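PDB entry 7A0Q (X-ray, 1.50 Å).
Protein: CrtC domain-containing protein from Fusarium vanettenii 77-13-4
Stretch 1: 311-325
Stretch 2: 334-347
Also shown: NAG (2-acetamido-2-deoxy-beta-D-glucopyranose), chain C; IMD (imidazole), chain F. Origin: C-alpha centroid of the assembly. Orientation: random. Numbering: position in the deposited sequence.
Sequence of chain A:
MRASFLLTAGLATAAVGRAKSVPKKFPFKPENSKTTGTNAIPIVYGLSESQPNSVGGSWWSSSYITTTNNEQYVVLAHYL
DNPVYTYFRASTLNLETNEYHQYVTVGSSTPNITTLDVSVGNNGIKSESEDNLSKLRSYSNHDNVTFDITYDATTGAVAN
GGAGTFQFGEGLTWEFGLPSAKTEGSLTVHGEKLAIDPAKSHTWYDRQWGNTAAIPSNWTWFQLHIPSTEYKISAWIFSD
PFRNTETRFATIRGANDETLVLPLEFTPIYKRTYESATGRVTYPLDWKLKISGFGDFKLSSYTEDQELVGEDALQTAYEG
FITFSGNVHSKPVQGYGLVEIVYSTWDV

Stretch 1 311-325: EDALQTAYEGFITFS
Stretch 2 (334-347) QGYGLVEIVYSTWD

Two antiparallel strands, 317-325 and 334-343, pair in extended conformation, their N-to-C directions 144° apart and their axes 4.4 Å apart at closest approach. Gln-334 (chi1 p, chi2 t) lies opposite Ser-325 in a non-hydrogen-bonded pair, CA to CA 4.2 Å; its side chain leads away. Gly-335 (phi/psi -171/-165) forms two backbone hydrogen bonds with Phe-324: Phe-324 N to Gly-335 O 2.9 Å, Gly-335 N to Phe-324 O 3.0 Å. The Phe-324 ring (chi1 p, chi2 -91°) folds over this glycine, Gly-335 CA lying 3.9 Å from the ring centroid, 22° off the normal, in a CH-pi contact; a CB on Gly-335 would fall 2.7 Å from Phe-324 CZ, a clash. Tyr-336 (p, 85°) faces Thr-323 (p), and its CB touches Phe-321 CE1 at 3.8 Å. Gly-337 (169/-146) forms the same pair of backbone hydrogen bonds with Ile-322: Ile-322 N to Gly-337 O and Gly-337 N to Ile-322 O, both 3.0 Å. Leu-338 (chi1 t, chi2 141°, between wells) forms a non-hydrogen-bonded pair with Phe-321 (t, 59°), and Leu-338 CA lies 3.2 Å from Gly-320 O in a CA-H...O contact. Val-339 (p) is hydrogen-bonded to Gly-320 through Gly-320 N to Val-339 O and Val-339 N to Gly-320 O, both 2.9 Å. Its CG1 packs 3.4 Å from Ile-322 CG2 (Ile-322 p, t) and 4.2 Å from Tyr-318 CD1, at the edge of the tyrosine ring; a CB on Gly-320 would clash with Tyr-318 CE1 at 2.5 Å.

On the face shared with Leu-338 and Phe-321, Glu-340 (t, t, -87°) meets Glu-319 (m, m, 0°): Glu-319 OE2 to Glu-340 OE1 is 2.5 Å, so short that one acid group probably holds a proton. Imidazole N1 donates to Glu-340 OE2 at 2.6 Å. Ile-341 (m, t) closes the ladder with two hydrogen bonds to Tyr-318 (t, -89°): Ile-341 N to Tyr-318 O 2.8 Å, Tyr-318 N to Ile-341 O 2.9 Å. Val-342 (t) sets CG2 3.7 Å from Ala-317 CB.

Beyond the ladder, Tyr-343 N (side chain m, 76°) donates a hydrogen bond to water 2 at 2.8 Å, and this water donates to Thr-316 O at 2.7 Å; Tyr-343 OH hydrogen-bonds NAG O6 at 2.7 Å. Ser-344 (p) brings CB 4.1 Å from Leu-314 CD1 (Leu-314 t, p). Trp-346 (m, -48°) lays one face of its indole over Ala-313, first residue of the type I turn to Thr-316, in which Thr-316 N donates a hydrogen bond to Ala-313 O at 2.9 Å. Ala-313 CB sits 3.8 Å from the centroid of the Trp-346 six-membered ring, 13° off its normal, a CH-pi contact.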

# COMPACT_ATOMS: atom_id res chain seq x y z
N GLU A 311 11.26 -15.96 2.62
CA GLU A 311 12.48 -16.71 2.88
C GLU A 311 13.69 -15.82 3.11
O GLU A 311 14.68 -16.28 3.70
CB GLU A 311 12.75 -17.67 1.71
CG GLU A 311 11.62 -18.68 1.52
CD GLU A 311 11.95 -19.77 0.51
OE1 GLU A 311 12.03 -19.47 -0.70
OE2 GLU A 311 12.13 -20.94 0.94
N ASP A 312 13.64 -14.55 2.70
CA ASP A 312 14.73 -13.61 2.94
C ASP A 312 14.12 -12.27 3.35
O ASP A 312 12.90 -12.16 3.53
CB ASP A 312 15.64 -13.49 1.71
CG ASP A 312 14.94 -12.87 0.51
OD1 ASP A 312 13.78 -12.43 0.64
OD2 ASP A 312 15.56 -12.80 -0.57
N ALA A 313 14.96 -11.25 3.48
CA ALA A 313 14.48 -9.96 3.98
C ALA A 313 13.52 -9.30 2.99
O ALA A 313 12.42 -8.88 3.37
CB ALA A 313 15.67 -9.04 4.27
N LEU A 314 13.90 -9.22 1.72
CA LEU A 314 13.07 -8.50 0.76
C LEU A 314 11.72 -9.17 0.55
O LEU A 314 10.76 -8.49 0.17
CB LEU A 314 13.80 -8.36 -0.57
CG LEU A 314 13.19 -7.36 -1.57
CD1 LEU A 314 13.24 -5.95 -0.98
CD2 LEU A 314 13.91 -7.42 -2.90
N GLN A 315 11.61 -10.48 0.79
CA GLN A 315 10.33 -11.15 0.64
C GLN A 315 9.43 -10.99 1.86
O GLN A 315 8.27 -11.42 1.81
CB GLN A 315 10.54 -12.65 0.38
CG GLN A 315 11.20 -12.97 -0.95
CD GLN A 315 11.58 -14.44 -1.05
OE1 GLN A 315 11.12 -15.26 -0.25
NE2 GLN A 315 12.42 -14.77 -2.02
N THR A 316 9.93 -10.40 2.95
CA THR A 316 9.23 -10.33 4.22
C THR A 316 8.76 -8.90 4.48
O THR A 316 9.48 -7.95 4.16
CB THR A 316 10.15 -10.80 5.36
OG1 THR A 316 10.52 -12.16 5.12
CG2 THR A 316 9.48 -10.70 6.71
N ALA A 317 7.57 -8.74 5.05
CA ALA A 317 7.14 -7.40 5.41
C ALA A 317 6.08 -7.44 6.49
O ALA A 317 5.22 -8.33 6.49
CB ALA A 317 6.60 -6.64 4.19
N TYR A 318 6.12 -6.47 7.39
CA TYR A 318 4.95 -6.18 8.20
C TYR A 318 4.01 -5.31 7.37
O TYR A 318 4.39 -4.21 6.94
CB TYR A 318 5.32 -5.48 9.51
CG TYR A 318 4.20 -5.56 10.52
CD1 TYR A 318 3.21 -4.58 10.57
CD2 TYR A 318 4.09 -6.65 11.39
CE1 TYR A 318 2.16 -4.66 11.48
CE2 TYR A 318 3.04 -6.74 12.30
CZ TYR A 318 2.08 -5.75 12.34
OH TYR A 318 1.04 -5.85 13.23
N GLU A 319 2.81 -5.81 7.09
CA GLU A 319 1.85 -5.08 6.26
C GLU A 319 0.54 -5.06 7.03
O GLU A 319 -0.29 -5.96 6.88
CB GLU A 319 1.70 -5.73 4.90
CG GLU A 319 2.97 -5.83 4.13
CD GLU A 319 3.24 -4.60 3.31
OE1 GLU A 319 2.43 -3.64 3.36
OE2 GLU A 319 4.28 -4.59 2.62
N GLY A 320 0.36 -4.03 7.86
CA GLY A 320 -0.65 -4.07 8.89
C GLY A 320 -1.71 -3.00 8.80
O GLY A 320 -1.41 -1.82 8.60
N PHE A 321 -2.96 -3.41 8.94
CA PHE A 321 -4.05 -2.47 9.16
C PHE A 321 -3.80 -1.72 10.47
O PHE A 321 -3.42 -2.32 11.47
CB PHE A 321 -5.38 -3.22 9.22
CG PHE A 321 -6.58 -2.35 9.36
CD1 PHE A 321 -6.87 -1.37 8.41
CD2 PHE A 321 -7.45 -2.51 10.43
CE1 PHE A 321 -8.00 -0.58 8.54
CE2 PHE A 321 -8.58 -1.72 10.57
CZ PHE A 321 -8.87 -0.75 9.62
N ILE A 322 -4.02 -0.41 10.44
CA ILE A 322 -3.80 0.45 11.60
C ILE A 322 -4.98 1.40 11.75
O ILE A 322 -5.68 1.71 10.78
CB ILE A 322 -2.48 1.27 11.50
CG1 ILE A 322 -2.54 2.22 10.30
CG2 ILE A 322 -1.25 0.34 11.42
CD1 ILE A 322 -1.37 3.22 10.23
N THR A 323 -5.19 1.87 12.98
CA THR A 323 -6.10 2.97 13.25
C THR A 323 -5.32 4.09 13.92
O THR A 323 -4.22 3.88 14.44
CB THR A 323 -7.28 2.55 14.15
OG1 THR A 323 -6.77 2.10 15.41
CG2 THR A 323 -8.10 1.43 13.50
N PHE A 324 -5.87 5.30 13.90
CA PHE A 324 -5.15 6.39 14.52
C PHE A 324 -6.11 7.49 14.95
O PHE A 324 -7.23 7.61 14.46
CB PHE A 324 -4.05 6.97 13.59
CG PHE A 324 -4.57 7.60 12.32
CD1 PHE A 324 -4.70 6.85 11.16
CD2 PHE A 324 -4.89 8.95 12.28
CE1 PHE A 324 -5.17 7.43 9.99
CE2 PHE A 324 -5.35 9.53 11.12
CZ PHE A 324 -5.50 8.77 9.97
N SER A 325 -5.63 8.28 15.90
CA SER A 325 -6.23 9.54 16.28
C SER A 325 -5.18 10.62 16.12
O SER A 325 -3.99 10.35 15.98
CB SER A 325 -6.76 9.51 17.72
OG SER A 325 -5.69 9.29 18.62
N GLN A 334 -9.77 11.27 13.39
CA GLN A 334 -9.44 9.86 13.53
C GLN A 334 -9.46 9.24 12.14
O GLN A 334 -10.05 9.79 11.20
CB GLN A 334 -10.41 9.13 14.47
CG GLN A 334 -11.85 9.17 14.00
CD GLN A 334 -12.79 8.45 14.96
OE1 GLN A 334 -12.65 8.54 16.17
NE2 GLN A 334 -13.75 7.72 14.40
N GLY A 335 -8.80 8.10 12.00
CA GLY A 335 -8.82 7.43 10.71
C GLY A 335 -8.20 6.06 10.80
O GLY A 335 -7.99 5.51 11.88
N TYR A 336 -7.90 5.51 9.62
CA TYR A 336 -7.38 4.16 9.49
C TYR A 336 -6.45 4.13 8.29
O TYR A 336 -6.37 5.09 7.52
CB TYR A 336 -8.51 3.13 9.31
CG TYR A 336 -9.32 3.37 8.05
CD1 TYR A 336 -8.90 2.86 6.82
CD2 TYR A 336 -10.49 4.12 8.08
CE1 TYR A 336 -9.61 3.10 5.65
CE2 TYR A 336 -11.22 4.36 6.92
CZ TYR A 336 -10.78 3.85 5.71
OH TYR A 336 -11.49 4.08 4.56
N GLY A 337 -5.76 3.01 8.13
CA GLY A 337 -4.88 2.86 6.98
C GLY A 337 -4.01 1.65 7.12
O GLY A 337 -4.41 0.64 7.70
N LEU A 338 -2.79 1.77 6.61
CA LEU A 338 -1.86 0.64 6.62
C LEU A 338 -0.45 1.13 6.92
O LEU A 338 -0.05 2.22 6.50
CB LEU A 338 -1.89 -0.10 5.27
CG LEU A 338 -0.94 -1.30 5.12
CD1 LEU A 338 -1.62 -2.44 4.37
CD2 LEU A 338 0.37 -0.89 4.44
N VAL A 339 0.29 0.33 7.69
CA VAL A 339 1.71 0.53 7.90
C VAL A 339 2.46 -0.61 7.22
O VAL A 339 2.07 -1.78 7.34
CB VAL A 339 2.08 0.63 9.39
CG1 VAL A 339 1.76 -0.66 10.13
CG2 VAL A 339 3.56 0.98 9.51
N GLU A 340 3.49 -0.26 6.47
CA GLU A 340 4.42 -1.23 5.90
C GLU A 340 5.77 -1.07 6.57
O GLU A 340 6.29 0.05 6.66
CB GLU A 340 4.55 -1.04 4.39
CG GLU A 340 5.66 -1.84 3.78
CD GLU A 340 5.73 -1.66 2.28
OE1 GLU A 340 5.02 -2.41 1.58
OE2 GLU A 340 6.46 -0.77 1.81
N ILE A 341 6.33 -2.18 7.05
CA ILE A 341 7.68 -2.20 7.62
C ILE A 341 8.47 -3.22 6.83
O ILE A 341 8.13 -4.41 6.83
CB ILE A 341 7.69 -2.54 9.11
CG1 ILE A 341 6.71 -1.66 9.88
CG2 ILE A 341 9.09 -2.36 9.66
CD1 ILE A 341 6.61 -2.01 11.36
N VAL A 342 9.52 -2.76 6.15
CA VAL A 342 10.30 -3.59 5.25
C VAL A 342 11.77 -3.44 5.58
O VAL A 342 12.25 -2.32 5.80
CB VAL A 342 10.05 -3.23 3.77
CG1 VAL A 342 11.10 -3.89 2.86
CG2 VAL A 342 8.64 -3.65 3.35
N TYR A 343 12.48 -4.56 5.62
CA TYR A 343 13.93 -4.62 5.60
C TYR A 343 14.36 -5.21 4.26
O TYR A 343 13.95 -6.33 3.92
CB TYR A 343 14.46 -5.47 6.76
CG TYR A 343 14.31 -4.78 8.09
CD1 TYR A 343 13.07 -4.70 8.72
CD2 TYR A 343 15.40 -4.19 8.71
CE1 TYR A 343 12.92 -4.03 9.93
CE2 TYR A 343 15.26 -3.53 9.91
CZ TYR A 343 14.04 -3.46 10.53
OH TYR A 343 13.94 -2.80 11.73
N SER A 344 15.14 -4.46 3.49
CA SER A 344 15.72 -5.05 2.29
C SER A 344 16.93 -5.89 2.62
O SER A 344 17.35 -6.70 1.79
CB SER A 344 16.08 -3.96 1.27
OG SER A 344 17.16 -3.16 1.73
N THR A 345 17.50 -5.69 3.81
CA THR A 345 18.52 -6.55 4.37
C THR A 345 18.38 -6.51 5.88
O THR A 345 17.98 -5.49 6.45
CB THR A 345 19.94 -6.11 3.97
OG1 THR A 345 20.90 -6.93 4.64
CG2 THR A 345 20.19 -4.65 4.35
N TRP A 346 18.72 -7.61 6.52
CA TRP A 346 18.74 -7.65 7.97
C TRP A 346 20.08 -7.21 8.55
O TRP A 346 20.22 -7.14 9.77
CB TRP A 346 18.35 -9.05 8.45
CG TRP A 346 16.86 -9.32 8.29
CD1 TRP A 346 15.83 -8.50 8.67
CD2 TRP A 346 16.25 -10.48 7.70
NE1 TRP A 346 14.62 -9.08 8.36
CE2 TRP A 346 14.85 -10.29 7.76
CE3 TRP A 346 16.74 -11.65 7.12
CZ2 TRP A 346 13.94 -11.24 7.28
CZ3 TRP A 346 15.84 -12.59 6.64
CH2 TRP A 346 14.46 -12.38 6.72
N ASP A 347 21.05 -6.89 7.70
CA ASP A 347 22.33 -6.29 8.11
C ASP A 347 22.33 -4.82 7.71
O ASP A 347 23.00 -4.40 6.76
CB ASP A 347 23.50 -7.06 7.47
CG ASP A 347 24.86 -6.61 7.99
OD1 ASP A 347 24.91 -5.69 8.84
OD2 ASP A 347 25.88 -7.17 7.54
C1 NAG C . 15.31 0.72 10.25
C2 NAG C . 14.29 1.48 11.09
C3 NAG C . 14.95 2.00 12.38
C4 NAG C . 15.69 0.89 13.12
C5 NAG C . 16.60 0.10 12.19
C6 NAG C . 17.12 -1.16 12.84
C7 NAG C . 12.43 2.72 10.05
C8 NAG C . 12.04 3.97 9.35
N2 NAG C . 13.73 2.60 10.36
O3 NAG C . 13.93 2.55 13.21
O4 NAG C . 16.54 1.50 14.09
O5 NAG C . 15.87 -0.34 11.03
O6 NAG C . 16.05 -1.99 13.26
O7 NAG C . 11.62 1.83 10.32
N1 IMD F . 4.98 0.26 -0.09
C2 IMD F . 4.79 1.47 -0.66
N3 IMD F . 3.70 1.39 -1.47
C4 IMD F . 3.20 0.14 -1.39
C5 IMD F . 4.00 -0.57 -0.52
O HOH W 1 16.67 -9.88 0.81
O HOH W 2 11.68 -7.25 5.52